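Local coordinates for biofilm-associated surface protein (Staphylococcus aureus, PDB 7C7U), which is a cell wall-anchored surface protein that takes part in biofilm formation and adhesion, its amyloid-like assembly probably being modulated by calcium, at residues Lys22-Tyr26 / Asp397-Gln402; Lys392-Leu396 / Asp420-Val424; Asp412-Asp416 / Ser430-Lys435; Gly457-Gln461 / Asp501-Tyr505. All blocks are in the same frame, centred on the assembly; numbering follows the deposited sequence.

In the fold
The four contacts trace a path through the calcium-rich middle of the chain, from an N-terminal loop to the beta domain of residues 437-516. Contact 1 ties residues 22-26 to helix 397-404; contact 2, centred about 13 Å away, sets the loop before that helix against helix 420-427. Their segments alternate along the chain and share two calcium ions, bridged by Glu400; contacts 2 and 3 interlock likewise through Glu423. The centres of contacts 2 and 3 are about 12 Å apart, as are those of 3 and 4, with 2 and 4 about 17 Å apart. Contact 4 lies in loops of that domain's seven-stranded sheet. Calcium thus probably fixes how the flanking domains are held relative to each other.

Contact 1 of 4, residues Lys22-Tyr26 / Asp397-Gln402; sequences KSLGY and DRYERQ. With CA (calcium ion), chain E; CA (calcium ion), chain D.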
loop_
_atom_site.group_PDB
_atom_site.type_symbol
_atom_site.label_atom_id
_atom_site.label_comp_id
_atom_site.label_asym_id
_atom_site.label_seq_id
_atom_site.Cartn_x
_atom_site.Cartn_y
_atom_site.Cartn_z
ATOM N N LYS A 22 1.019 -3.745 -9.460
ATOM C CA LYS A 22 1.299 -3.648 -8.039
ATOM C C LYS A 22 1.765 -2.235 -7.715
ATOM O O LYS A 22 2.513 -1.623 -8.480
ATOM C CB LYS A 22 2.364 -4.666 -7.634
ATOM C CG LYS A 22 2.080 -6.059 -8.159
ATOM C CD LYS A 22 2.812 -7.131 -7.372
ATOM C CE LYS A 22 2.368 -8.502 -7.831
ATOM N NZ LYS A 22 0.896 -8.663 -7.634
ATOM N N SER A 23 1.264 -1.696 -6.609
ATOM C CA SER A 23 1.784 -0.464 -6.046
ATOM C C SER A 23 3.085 -0.740 -5.294
ATOM O O SER A 23 3.379 -1.873 -4.902
ATOM C CB SER A 23 0.751 0.159 -5.108
ATOM O OG SER A 23 0.398 -0.762 -4.080
ATOM N N LEU A 24 3.855 0.317 -5.062
ATOM C CA LEU A 24 5.120 0.211 -4.353
ATOM C C LEU A 24 4.990 0.818 -2.964
ATOM O O LEU A 24 4.230 1.767 -2.755
ATOM C CB LEU A 24 6.251 0.911 -5.117
ATOM C CG LEU A 24 6.617 0.300 -6.473
ATOM C CD1 LEU A 24 7.792 1.029 -7.087
ATOM C CD2 LEU A 24 6.917 -1.183 -6.334
ATOM N N GLY A 25 5.708 0.228 -2.006
ATOM C CA GLY A 25 5.827 0.816 -0.689
ATOM C C GLY A 25 6.737 2.033 -0.701
ATOM O O GLY A 25 7.351 2.394 -1.708
ATOM N N TYR A 26 6.834 2.673 0.462
ATOM C CA TYR A 26 7.627 3.883 0.633
ATOM C C TYR A 26 8.851 3.624 1.508
ATOM O O TYR A 26 8.821 2.801 2.428
ATOM C CB TYR A 26 6.798 5.010 1.265
ATOM C CG TYR A 26 5.806 5.689 0.341
ATOM C CD1 TYR A 26 6.232 6.404 -0.773
ATOM C CD2 TYR A 26 4.440 5.636 0.603
ATOM C CE1 TYR A 26 5.315 7.038 -1.615
ATOM C CE2 TYR A 26 3.520 6.256 -0.229
ATOM C CZ TYR A 26 3.960 6.958 -1.334
ATOM O OH TYR A 26 3.042 7.580 -2.153
ATOM N N ASP A 397 -4.333 -0.791 -0.481
ATOM C CA ASP A 397 -2.928 -1.189 -0.541
ATOM C C ASP A 397 -2.102 -0.508 0.537
ATOM O O ASP A 397 -1.429 -1.168 1.341
ATOM C CB ASP A 397 -2.326 -0.834 -1.900
ATOM C CG ASP A 397 -2.721 -1.786 -3.004
ATOM O OD1 ASP A 397 -3.806 -2.381 -2.938
ATOM O OD2 ASP A 397 -1.939 -1.905 -3.969
ATOM N N ARG A 398 -2.136 0.828 0.558
ATOM C CA ARG A 398 -1.268 1.548 1.486
ATOM C C ARG A 398 -1.705 1.354 2.928
ATOM O O ARG A 398 -0.864 1.378 3.828
ATOM C CB ARG A 398 -1.213 3.037 1.135
ATOM C CG ARG A 398 -2.430 3.834 1.502
ATOM C CD ARG A 398 -2.323 5.225 0.890
ATOM N NE ARG A 398 -2.472 5.168 -0.556
ATOM C CZ ARG A 398 -2.051 6.105 -1.402
ATOM N NH1 ARG A 398 -1.436 7.204 -0.967
ATOM N NH2 ARG A 398 -2.244 5.931 -2.692
ATOM N N TYR A 399 -3.002 1.156 3.174
ATOM C CA TYR A 399 -3.429 0.806 4.525
ATOM C C TYR A 399 -2.846 -0.532 4.951
ATOM O O TYR A 399 -2.340 -0.663 6.071
ATOM C CB TYR A 399 -4.952 0.787 4.618
ATOM C CG TYR A 399 -5.487 0.528 6.009
ATOM C CD1 TYR A 399 -5.649 -0.778 6.490
ATOM C CD2 TYR A 399 -5.843 1.583 6.840
ATOM C CE1 TYR A 399 -6.148 -1.018 7.744
ATOM C CE2 TYR A 399 -6.338 1.342 8.123
ATOM C CZ TYR A 399 -6.495 0.043 8.561
ATOM O OH TYR A 399 -6.986 -0.225 9.827
ATOM N N GLU A 400 -2.894 -1.541 4.069
ATOM C CA GLU A 400 -2.358 -2.858 4.427
ATOM C C GLU A 400 -0.861 -2.780 4.678
ATOM O O GLU A 400 -0.349 -3.385 5.632
ATOM C CB GLU A 400 -2.667 -3.908 3.346
ATOM C CG GLU A 400 -4.162 -4.204 3.156
ATOM C CD GLU A 400 -4.458 -5.561 2.505
ATOM O OE1 GLU A 400 -4.229 -6.616 3.163
ATOM O OE2 GLU A 400 -4.955 -5.581 1.346
ATOM N N ARG A 401 -0.149 -2.011 3.852
ATOM C CA ARG A 401 1.295 -1.889 3.993
ATOM C C ARG A 401 1.668 -1.155 5.274
ATOM O O ARG A 401 2.598 -1.563 5.976
ATOM C CB ARG A 401 1.876 -1.165 2.778
ATOM C CG ARG A 401 2.335 -2.091 1.675
ATOM C CD ARG A 401 3.204 -1.354 0.667
ATOM N NE ARG A 401 2.520 -0.205 0.089
ATOM C CZ ARG A 401 1.833 -0.258 -1.047
ATOM N NH1 ARG A 401 1.746 -1.401 -1.716
ATOM N NH2 ARG A 401 1.231 0.826 -1.510
ATOM N N GLN A 402 0.958 -0.072 5.596
ATOM C CA GLN A 402 1.380 0.810 6.676
ATOM C C GLN A 402 0.729 0.496 8.016
ATOM O O GLN A 402 1.373 0.675 9.053
ATOM C CB GLN A 402 1.078 2.271 6.329
ATOM C CG GLN A 402 1.682 2.771 5.041
ATOM C CD GLN A 402 0.990 4.041 4.568
ATOM O OE1 GLN A 402 0.113 4.572 5.260
ATOM N NE2 GLN A 402 1.357 4.521 3.372
HETATM CA CA CA E . -5.162 -8.198 1.803
HETATM CA CA CA D . -6.555 -4.859 -0.046
HETATM O O HOH W 1 0.012 9.078 -2.907
HETATM O O HOH W 2 -4.436 -4.378 -1.414
#
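The guanidinium of Arg401 lies against the loop 22-26 with different neighbours on its two faces and at its edge. One face carries Leu24 O and Gly25 N, both offset toward the rim; the opposite face looks over Asp397 O, one helical turn back. At the edge, in plane, NH1 and NH2 approach end-on and both grip Ser23 OG, NH1 at 2.8 Å and NH2 at 3.1 Å, the former the straighter bond (156°). That hydroxyl in turn gives its proton to Asp397 OD2, 2.6 Å from Ser23 OG, on the anti lone pair. Ser23 chi1, 57°, sets OG between the backbone N and carbonyl carbon, facing the helix. The Arg401 chain bends at chi3, bringing NE to 3.5 Å from Gly25 CA. Farther along, Gln402 NE2 meets the edge of the Tyr26 ring, 4.3 Å from CD2, while Tyr26 OH bonds to Glu182. Asp397 OD1 takes a water that also coordinates a calcium ion, and Glu400 bridges two calcium ions. Helix 397-404 is flanked by strand 381-388, which Arg398 touches, and by the loop 22-26; Leu24 of that loop and Tyr26, which starts strand 26-27, touch Ile177 of strand 176-178.

Contact 2 of 4, residues Lys392-Leu396 / Asp420-Val424; sequences KDGLL and DGDEV. With CA (calcium ion), chain D; CA (calcium ion), chain E; CA (calcium ion), chain G; CA (calcium ion), chain F.
Asp393 and Asp420 meet at a shared calcium ion, to which each contributes OD2, at 2.1 Å from Asp393 and 2.5 Å from Asp420. The carboxylate planes are turned 47° apart, and the metal between them probably offsets the repulsion expected of two acids whose OD2 atoms stand 3.4 Å apart. The Asp393 carboxylate bridges two calcium ions, OD1 binding the second, which also takes Leu395 O, and Glu400 bridges the same pair. A chi1 of 64° places the Asp393 carboxylate between its own backbone N and carbonyl carbon, where OD1 also accepts Leu395 N in an Asx turn. Asp389, Asp391, Asp393, Leu395 and Glu400 show the ligand spacing of an EF-hand-like loop entering a helix.

Polar backbone contacts are slighter. Gly421 N makes a weak hydrogen bond to Asp393 O, and Gly421 CA adds a CH···O contact to the same oxygen at 3.4 Å. A water reinforces the approach, donating to Asp393 O and accepting from Asp422 N.

In apolar packing, Leu395 lays CG over Gly421 CA, 3.7 Å away, and its CD1 reaches Val424 CG2 at 4.2 Å. The missing side chain of Gly421 leaves room for Leu395 and Asp393 O alike.

The loop runs from strand 381-388 to helix 397-404 with one side against the first turn of helix 420-427. Thr413 OG1 probably hydrogen-bonds Asp420 OD2 from the linking loop, and Glu423 reaches another calcium pair.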
loop_
_atom_site.group_PDB
_atom_site.type_symbol
_atom_site.label_atom_id
_atom_site.label_comp_id
_atom_site.label_asym_id
_atom_site.label_seq_id
_atom_site.Cartn_x
_atom_site.Cartn_y
_atom_site.Cartn_z
ATOM N N LYS A 392 -9.076 -6.580 -3.578
ATOM C CA LYS A 392 -10.504 -6.378 -3.320
ATOM C C LYS A 392 -10.947 -7.016 -1.995
ATOM O O LYS A 392 -11.971 -7.696 -1.919
ATOM C CB LYS A 392 -11.339 -6.920 -4.493
ATOM C CG LYS A 392 -10.872 -6.430 -5.894
ATOM C CD LYS A 392 -11.734 -6.969 -7.047
ATOM C CE LYS A 392 -13.049 -6.234 -7.295
ATOM N NZ LYS A 392 -13.209 -4.981 -6.544
ATOM N N ASP A 393 -10.176 -6.788 -0.931
ATOM C CA ASP A 393 -10.604 -7.208 0.404
ATOM C C ASP A 393 -11.107 -6.050 1.264
ATOM O O ASP A 393 -11.368 -6.245 2.459
ATOM C CB ASP A 393 -9.475 -7.941 1.144
ATOM C CG ASP A 393 -8.268 -7.073 1.412
ATOM O OD1 ASP A 393 -8.348 -5.837 1.252
ATOM O OD2 ASP A 393 -7.217 -7.635 1.796
ATOM N N GLY A 394 -11.209 -4.844 0.699
ATOM C CA GLY A 394 -11.709 -3.701 1.427
ATOM C C GLY A 394 -10.655 -2.835 2.092
ATOM O O GLY A 394 -10.984 -1.734 2.537
ATOM N N LEU A 395 -9.412 -3.296 2.192
ATOM C CA LEU A 395 -8.325 -2.524 2.793
ATOM C C LEU A 395 -7.404 -1.998 1.699
ATOM O O LEU A 395 -6.781 -2.796 0.988
ATOM C CB LEU A 395 -7.507 -3.381 3.752
ATOM C CG LEU A 395 -8.234 -4.046 4.916
ATOM C CD1 LEU A 395 -7.206 -4.769 5.804
ATOM C CD2 LEU A 395 -9.033 -3.044 5.723
ATOM N N LEU A 396 -7.257 -0.670 1.616
ATOM C CA LEU A 396 -6.392 -0.087 0.594
ATOM C C LEU A 396 -4.993 -0.681 0.677
ATOM O O LEU A 396 -4.514 -1.025 1.759
ATOM C CB LEU A 396 -6.305 1.438 0.755
ATOM C CG LEU A 396 -7.588 2.228 0.495
ATOM C CD1 LEU A 396 -7.375 3.737 0.693
ATOM C CD2 LEU A 396 -8.095 1.928 -0.924
ATOM N N ASP A 420 -9.288 -10.237 4.816
ATOM C CA ASP A 420 -8.518 -9.309 5.649
ATOM C C ASP A 420 -9.372 -8.174 6.192
ATOM O O ASP A 420 -9.382 -7.923 7.401
ATOM C CB ASP A 420 -7.348 -8.742 4.851
ATOM C CG ASP A 420 -6.310 -9.775 4.569
ATOM O OD1 ASP A 420 -6.474 -10.912 5.062
ATOM O OD2 ASP A 420 -5.309 -9.466 3.900
ATOM N N GLY A 421 -10.066 -7.448 5.310
ATOM C CA GLY A 421 -10.933 -6.375 5.779
ATOM C C GLY A 421 -12.011 -6.862 6.730
ATOM O O GLY A 421 -12.245 -6.264 7.786
ATOM N N ASP A 422 -12.683 -7.962 6.373
ATOM C CA ASP A 422 -13.670 -8.545 7.276
ATOM C C ASP A 422 -13.060 -8.794 8.653
ATOM O O ASP A 422 -13.640 -8.436 9.683
ATOM C CB ASP A 422 -14.207 -9.855 6.691
ATOM C CG ASP A 422 -15.027 -9.643 5.449
ATOM O OD1 ASP A 422 -15.700 -8.591 5.358
ATOM O OD2 ASP A 422 -14.993 -10.529 4.569
ATOM N N GLU A 423 -11.859 -9.356 8.685
ATOM C CA GLU A 423 -11.218 -9.613 9.969
ATOM C C GLU A 423 -10.979 -8.324 10.747
ATOM O O GLU A 423 -11.318 -8.231 11.935
ATOM C CB GLU A 423 -9.921 -10.381 9.743
ATOM C CG GLU A 423 -10.208 -11.836 9.357
ATOM C CD GLU A 423 -9.194 -12.785 9.913
ATOM O OE1 GLU A 423 -8.367 -13.286 9.118
ATOM O OE2 GLU A 423 -9.208 -13.018 11.153
ATOM N N VAL A 424 -10.413 -7.306 10.093
ATOM C CA VAL A 424 -10.131 -6.066 10.806
ATOM C C VAL A 424 -11.425 -5.416 11.261
ATOM O O VAL A 424 -11.529 -4.929 12.396
ATOM C CB VAL A 424 -9.298 -5.112 9.929
ATOM C CG1 VAL A 424 -9.324 -3.698 10.509
ATOM C CG2 VAL A 424 -7.876 -5.615 9.812
HETATM CA CA CA D . -6.555 -4.859 -0.046
HETATM CA CA CA E . -5.162 -8.198 1.803
HETATM CA CA CA G . -7.276 -14.489 11.190
HETATM CA CA CA F . -7.928 -14.467 7.192
HETATM O O HOH W 3 -12.660 -8.419 3.388
HETATM O O HOH W 2 -4.436 -4.378 -1.414
#

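Contact 3 of 4, residues Asp412-Asp416 / Ser430-Lys435; sequences DTDGD and SPLVGK. With CA (calcium ion), chain G; CA (calcium ion), chain F.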
loop_
_atom_site.group_PDB
_atom_site.type_symbol
_atom_site.label_atom_id
_atom_site.label_comp_id
_atom_site.label_asym_id
_atom_site.label_seq_id
_atom_site.Cartn_x
_atom_site.Cartn_y
_atom_site.Cartn_z
ATOM N N ASP A 412 -6.899 -12.987 1.745
ATOM C CA ASP A 412 -7.004 -13.809 2.980
ATOM C C ASP A 412 -5.571 -14.189 3.359
ATOM O O ASP A 412 -5.117 -15.307 3.107
ATOM C CB ASP A 412 -7.900 -15.028 2.766
ATOM C CG ASP A 412 -8.048 -15.882 4.024
ATOM O OD1 ASP A 412 -7.713 -15.401 5.133
ATOM O OD2 ASP A 412 -8.490 -17.039 3.889
ATOM N N THR A 413 -4.846 -13.216 3.930
ATOM C CA THR A 413 -3.404 -13.359 4.113
ATOM C C THR A 413 -3.039 -14.589 4.927
ATOM O O THR A 413 -2.064 -15.279 4.597
ATOM C CB THR A 413 -2.842 -12.096 4.767
ATOM O OG1 THR A 413 -3.040 -10.976 3.891
ATOM C CG2 THR A 413 -1.367 -12.246 5.126
ATOM N N ASP A 414 -3.802 -14.880 5.989
ATOM C CA ASP A 414 -3.448 -15.954 6.913
ATOM C C ASP A 414 -4.025 -17.310 6.509
ATOM O O ASP A 414 -3.747 -18.307 7.187
ATOM C CB ASP A 414 -3.808 -15.586 8.368
ATOM C CG ASP A 414 -5.251 -15.231 8.557
ATOM O OD1 ASP A 414 -6.131 -15.905 7.982
ATOM O OD2 ASP A 414 -5.515 -14.297 9.326
ATOM N N GLY A 415 -4.893 -17.348 5.489
ATOM C CA GLY A 415 -5.503 -18.575 5.002
ATOM C C GLY A 415 -6.691 -19.115 5.766
ATOM O O GLY A 415 -7.165 -20.209 5.435
ATOM N N ASP A 416 -7.217 -18.396 6.750
ATOM C CA ASP A 416 -8.238 -18.986 7.616
ATOM C C ASP A 416 -9.653 -18.870 7.048
ATOM O O ASP A 416 -10.611 -19.279 7.716
ATOM C CB ASP A 416 -8.177 -18.349 9.015
ATOM C CG ASP A 416 -8.668 -16.881 9.031
ATOM O OD1 ASP A 416 -9.010 -16.314 7.952
ATOM O OD2 ASP A 416 -8.701 -16.299 10.137
ATOM N N SER A 430 -7.268 -10.762 14.282
ATOM C CA SER A 430 -6.076 -10.498 13.510
ATOM C C SER A 430 -6.145 -11.171 12.140
ATOM O O SER A 430 -6.425 -12.381 12.045
ATOM C CB SER A 430 -4.844 -10.954 14.247
ATOM O OG SER A 430 -3.783 -11.086 13.333
ATOM N N PRO A 431 -5.904 -10.418 11.063
ATOM C CA PRO A 431 -5.790 -10.993 9.721
ATOM C C PRO A 431 -4.454 -11.674 9.475
ATOM O O PRO A 431 -4.192 -12.135 8.352
ATOM C CB PRO A 431 -5.941 -9.750 8.828
ATOM C CG PRO A 431 -5.213 -8.665 9.636
ATOM C CD PRO A 431 -5.475 -9.004 11.107
ATOM N N LEU A 432 -3.579 -11.675 10.478
ATOM C CA LEU A 432 -2.276 -12.308 10.402
ATOM C C LEU A 432 -2.226 -13.613 11.181
ATOM O O LEU A 432 -1.163 -14.239 11.246
ATOM C CB LEU A 432 -1.201 -11.345 10.925
ATOM C CG LEU A 432 -1.276 -9.954 10.297
ATOM C CD1 LEU A 432 -0.159 -9.024 10.794
ATOM C CD2 LEU A 432 -1.235 -10.094 8.783
ATOM N N VAL A 433 -3.342 -14.025 11.780
ATOM C CA VAL A 433 -3.381 -15.174 12.681
ATOM C C VAL A 433 -4.532 -16.078 12.239
ATOM O O VAL A 433 -5.702 -15.719 12.403
ATOM C CB VAL A 433 -3.554 -14.754 14.148
ATOM C CG1 VAL A 433 -3.705 -16.004 15.067
ATOM C CG2 VAL A 433 -2.396 -13.870 14.601
ATOM N N GLY A 434 -4.203 -17.251 11.708
ATOM C CA GLY A 434 -5.209 -18.222 11.306
ATOM C C GLY A 434 -5.892 -18.956 12.451
ATOM O O GLY A 434 -5.910 -18.487 13.592
ATOM N N LYS A 435 -6.478 -20.108 12.150
ATOM C CA LYS A 435 -7.288 -20.848 13.113
ATOM C C LYS A 435 -6.403 -21.764 13.955
ATOM O O LYS A 435 -5.651 -22.578 13.402
ATOM C CB LYS A 435 -8.348 -21.665 12.395
ATOM C CG LYS A 435 -9.411 -22.280 13.293
ATOM C CD LYS A 435 -10.354 -23.126 12.478
ATOM C CE LYS A 435 -11.544 -23.586 13.301
ATOM N NZ LYS A 435 -12.320 -24.633 12.561
HETATM CA CA CA G . -7.276 -14.489 11.190
HETATM CA CA CA F . -7.928 -14.467 7.192
#
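Asp414, Asp416, Ser430 and Val433 converge on one calcium ion, the first two through OD2 and the others through their carbonyl oxygens, with Ser430 O at 2.4 Å and Val433 O at 2.3 Å from the metal. Asp414 and Asp416 also turn their OD1 atoms to a second calcium ion, completed in part by Asp412 OD1 at 2.3 Å from it. Both bridging carboxylates are seated with CG between the backbone N and carbonyl carbon (chi1 56° and 70°), which directs each one into the space between the metals. Glu423 and Glu509 complete the first site; Lys418 O and Glu423 serve the second, an EF-hand-like loop leading into helix 420-427.

Turns hold these ligands in place. A type I turn spans Asp412 to Gly415, and Asp414 OD1 also accepts Asp416 N in an Asx turn. Across the way, a type I turn from Ser430 to Val433 presents its two end carbonyls, braced by an ST turn in which Ser430 OG accepts Leu432 N at 2.9 Å. Packing is modest: Asp416 CB rests 3.8 Å from Gly434 CA, and Thr413 CG2 touches Leu432 CD2.

Carboxylates and carbonyls would probably repel one another here without metal, so the two loops probably depend on calcium to stay together.

Contact 4 of 4, residues Gly457-Gln461 / Asp501-Tyr505; sequences GAATQ and DSPNY
Gln461 and Ser502 face each other where two loops of the beta domain meet, one entering strand 462-466 and the other, with an ST turn, leaving its antiparallel neighbour 494-501. The glutamine chain bends at chi2 (-75°), folding its amide back so that OE1 lies 3.3 Å from Ser502 CB. The other end of the amide points to its own loop: NE2 donates to Ala459 O at 3.0 Å, coming from well above the carbonyl plane, which fixes the rotation of the group. Gln461 CA adds a CH···O contact to Asp501 O, 3.4 Å away, beside the point where the strands begin to pair.

Beyond this pair, Ala459 directs its methyl at the opposite loop. Its CB packs 3.8 Å from Pro503 CD, with Asn504 ND2 at a similar range, while Thr460 O approaches the same proline carbon at 3.4 Å. Asp501 OD2 forms a salt bridge with Lys464 NZ, and Tyr505 packs on Pro431 of the calcium-binding loop. A water links the two loops, weakly to Ala459 N and Gln461 NE2 and more closely to Ser502 OG. That hydroxyl, swung opposite the backbone N (chi1 162°), also accepts Asn504 N at 3.1 Å in the ST turn.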
loop_
_atom_site.group_PDB
_atom_site.type_symbol
_atom_site.label_atom_id
_atom_site.label_comp_id
_atom_site.label_asym_id
_atom_site.label_seq_id
_atom_site.Cartn_x
_atom_site.Cartn_y
_atom_site.Cartn_z
ATOM N N GLY A 457 3.787 -10.363 9.912
ATOM C CA GLY A 457 3.683 -9.226 10.806
ATOM C C GLY A 457 3.026 -9.481 12.148
ATOM O O GLY A 457 2.857 -8.542 12.938
ATOM N N ALA A 458 2.652 -10.726 12.438
ATOM C CA ALA A 458 1.863 -11.011 13.627
ATOM C C ALA A 458 2.570 -10.546 14.897
ATOM O O ALA A 458 3.797 -10.624 15.015
ATOM C CB ALA A 458 1.556 -12.509 13.709
ATOM N N ALA A 459 1.775 -10.050 15.842
ATOM C CA ALA A 459 2.236 -9.717 17.179
ATOM C C ALA A 459 2.516 -10.994 17.978
ATOM O O ALA A 459 2.279 -12.115 17.523
ATOM C CB ALA A 459 1.191 -8.858 17.888
ATOM N N THR A 460 3.040 -10.824 19.192
ATOM C CA THR A 460 3.224 -11.968 20.081
ATOM C C THR A 460 1.870 -12.384 20.643
ATOM O O THR A 460 1.156 -11.568 21.238
ATOM C CB THR A 460 4.205 -11.639 21.205
ATOM O OG1 THR A 460 5.538 -11.668 20.686
ATOM C CG2 THR A 460 4.095 -12.675 22.331
ATOM N N GLN A 461 1.509 -13.645 20.436
ATOM C CA GLN A 461 0.205 -14.158 20.831
ATOM C C GLN A 461 0.291 -14.887 22.162
ATOM O O GLN A 461 1.346 -15.410 22.539
ATOM C CB GLN A 461 -0.358 -15.111 19.777
ATOM C CG GLN A 461 -0.207 -14.629 18.349
ATOM C CD GLN A 461 -1.181 -13.519 18.011
ATOM O OE1 GLN A 461 -2.367 -13.586 18.349
ATOM N NE2 GLN A 461 -0.683 -12.486 17.343
ATOM N N ASP A 501 -4.784 -15.067 21.530
ATOM C CA ASP A 501 -5.074 -13.684 21.881
ATOM C C ASP A 501 -3.950 -12.794 21.364
ATOM O O ASP A 501 -2.787 -12.957 21.754
ATOM C CB ASP A 501 -5.244 -13.557 23.398
ATOM C CG ASP A 501 -5.652 -12.155 23.853
ATOM O OD1 ASP A 501 -5.460 -11.165 23.122
ATOM O OD2 ASP A 501 -6.158 -12.048 24.990
ATOM N N SER A 502 -4.302 -11.859 20.481
ATOM C CA SER A 502 -3.403 -10.822 19.987
ATOM C C SER A 502 -3.609 -9.543 20.789
ATOM O O SER A 502 -4.739 -9.242 21.191
ATOM C CB SER A 502 -3.660 -10.547 18.501
ATOM O OG SER A 502 -3.116 -9.296 18.091
ATOM N N PRO A 503 -2.555 -8.777 21.090
ATOM C CA PRO A 503 -2.750 -7.503 21.805
ATOM C C PRO A 503 -3.345 -6.395 20.945
ATOM O O PRO A 503 -3.676 -5.327 21.482
ATOM C CB PRO A 503 -1.332 -7.129 22.252
ATOM C CG PRO A 503 -0.447 -7.765 21.252
ATOM C CD PRO A 503 -1.134 -9.057 20.829
ATOM N N ASN A 504 -3.468 -6.590 19.638
ATOM C CA ASN A 504 -3.916 -5.519 18.760
ATOM C C ASN A 504 -5.354 -5.665 18.306
ATOM O O ASN A 504 -5.847 -4.793 17.578
ATOM C CB ASN A 504 -3.006 -5.430 17.538
ATOM C CG ASN A 504 -1.663 -4.857 17.877
ATOM O OD1 ASN A 504 -1.569 -3.893 18.633
ATOM N ND2 ASN A 504 -0.611 -5.455 17.339
ATOM N N TYR A 505 -6.033 -6.736 18.709
ATOM C CA TYR A 505 -7.387 -7.004 18.262
ATOM C C TYR A 505 -8.236 -7.436 19.444
ATOM O O TYR A 505 -7.754 -8.095 20.366
ATOM C CB TYR A 505 -7.392 -8.068 17.153
ATOM C CG TYR A 505 -6.742 -7.553 15.891
ATOM C CD1 TYR A 505 -7.502 -6.977 14.886
ATOM C CD2 TYR A 505 -5.362 -7.612 15.721
ATOM C CE1 TYR A 505 -6.905 -6.483 13.736
ATOM C CE2 TYR A 505 -4.760 -7.121 14.586
ATOM C CZ TYR A 505 -5.538 -6.562 13.590
ATOM O OH TYR A 505 -4.934 -6.076 12.446
HETATM O O HOH W 4 -1.650 -9.925 15.390
#